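Small ribosomal subunit biogenesis GTPase RsgA (PDB 1U0L) probably binds and slowly hydrolyses GTP through a circularly permuted GTPase domain, assisting late maturation of the 30S ribosomal subunit and release of RbfA. Local coordinates at residues P97-S100 with T101-D105. Sequence-based numbering, arbitrary orientation.
Sequences PETS and TYIID
Ser100 caps the start of helix 101-113 by accepting from Ile103 with its side chain. Its CB, at the residue just before the helix, carries the hydroxyl. From there the hydroxyl swings in over the helix end: chi1 of 72° sets OG between the backbone N and the carbonyl carbon, where it meets the amide of Ile103. OG takes the N-H of Ile103 in a nearly straight bond (OG to Ile103 N 3.0 Å, 167° at the hydrogen), and also touches Tyr102 CB and Ile103 CD1. The carbonyl of the same residue starts the regular helical bonding: Ile104 N reaches Ser100 O at 3.1 Å. One residue earlier, Thr99 turns its methyl to the helix, CG2 meeting Ile104 CG1 at 3.5 Å and Ile103 CG2 at 3.8 Å, the side chains crossing at about a right angle. With chi1 at -49° OG1 lies beside the backbone N and CG2 anti to it; the hydroxyl hydrogen-bonds Thr93 O, just after strand 87-92. Ile104 packs on Val92 of that strand and on Leu139 and Tyr143 of helix 130-143, while Ile103 and Thr99 touch Leu177, a residue inferred to bind GTP. This is a classical serine N-cap at the end of the loop that leads from strand 87-92 into helix 101-113 of the circularly permuted P-loop GTPase domain.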
# COMPACT_ATOMS: atom_id res chain seq x y z
N PRO A 97 3.13 -9.46 -17.31
CA PRO A 97 1.78 -9.63 -16.62
C PRO A 97 0.53 -8.88 -17.11
O PRO A 97 -0.58 -9.27 -16.77
CB PRO A 97 2.14 -9.28 -15.18
CG PRO A 97 3.53 -9.87 -15.07
CD PRO A 97 4.20 -9.47 -16.40
N GLU A 98 0.69 -7.83 -17.90
CA GLU A 98 -0.46 -7.07 -18.42
C GLU A 98 -1.41 -6.59 -17.33
O GLU A 98 -2.28 -7.33 -16.89
CB GLU A 98 -1.26 -7.91 -19.40
CG GLU A 98 -0.94 -7.64 -20.85
CD GLU A 98 -2.19 -7.52 -21.68
OE1 GLU A 98 -2.11 -7.67 -22.92
OE2 GLU A 98 -3.27 -7.26 -21.11
N THR A 99 -1.26 -5.33 -16.92
CA THR A 99 -2.09 -4.77 -15.87
C THR A 99 -3.14 -3.85 -16.43
O THR A 99 -2.82 -2.88 -17.09
CB THR A 99 -1.25 -3.97 -14.87
OG1 THR A 99 -0.11 -4.74 -14.46
CG2 THR A 99 -2.09 -3.62 -13.66
N SER A 100 -4.40 -4.15 -16.16
CA SER A 100 -5.49 -3.33 -16.67
C SER A 100 -5.65 -2.11 -15.79
O SER A 100 -5.39 -2.18 -14.58
CB SER A 100 -6.80 -4.11 -16.64
OG SER A 100 -7.23 -4.24 -15.29
N THR A 101 -6.09 -0.99 -16.36
CA THR A 101 -6.28 0.21 -15.56
C THR A 101 -7.29 -0.10 -14.46
O THR A 101 -7.20 0.45 -13.36
CB THR A 101 -6.82 1.39 -16.40
OG1 THR A 101 -8.09 1.03 -16.96
CG2 THR A 101 -5.84 1.76 -17.50
N TYR A 102 -8.23 -0.99 -14.75
CA TYR A 102 -9.23 -1.36 -13.75
C TYR A 102 -8.58 -1.91 -12.48
O TYR A 102 -8.91 -1.48 -11.37
CB TYR A 102 -10.20 -2.40 -14.32
CG TYR A 102 -11.15 -2.94 -13.28
CD1 TYR A 102 -12.30 -2.24 -12.92
CD2 TYR A 102 -10.89 -4.15 -12.64
CE1 TYR A 102 -13.16 -2.72 -11.94
CE2 TYR A 102 -11.74 -4.64 -11.66
CZ TYR A 102 -12.87 -3.92 -11.31
OH TYR A 102 -13.73 -4.41 -10.35
N ILE A 103 -7.66 -2.86 -12.64
CA ILE A 103 -6.96 -3.43 -11.50
C ILE A 103 -6.18 -2.32 -10.81
O ILE A 103 -6.19 -2.21 -9.59
CB ILE A 103 -5.98 -4.57 -11.92
CG1 ILE A 103 -6.70 -5.91 -11.81
CG2 ILE A 103 -4.73 -4.56 -11.04
CD1 ILE A 103 -7.91 -6.01 -12.69
N ILE A 104 -5.51 -1.49 -11.61
CA ILE A 104 -4.74 -0.38 -11.07
C ILE A 104 -5.58 0.57 -10.21
O ILE A 104 -5.15 0.99 -9.13
CB ILE A 104 -4.10 0.48 -12.18
CG1 ILE A 104 -3.07 -0.32 -12.97
CG2 ILE A 104 -3.42 1.68 -11.58
CD1 ILE A 104 -2.38 0.49 -14.04
N ASP A 105 -6.78 0.90 -10.68
CA ASP A 105 -7.64 1.81 -9.93
C ASP A 105 -8.23 1.17 -8.68
O ASP A 105 -8.54 1.86 -7.71
CB ASP A 105 -8.75 2.37 -10.83
CG ASP A 105 -8.20 3.25 -11.93
OD1 ASP A 105 -7.09 3.81 -11.74
OD2 ASP A 105 -8.87 3.38 -12.99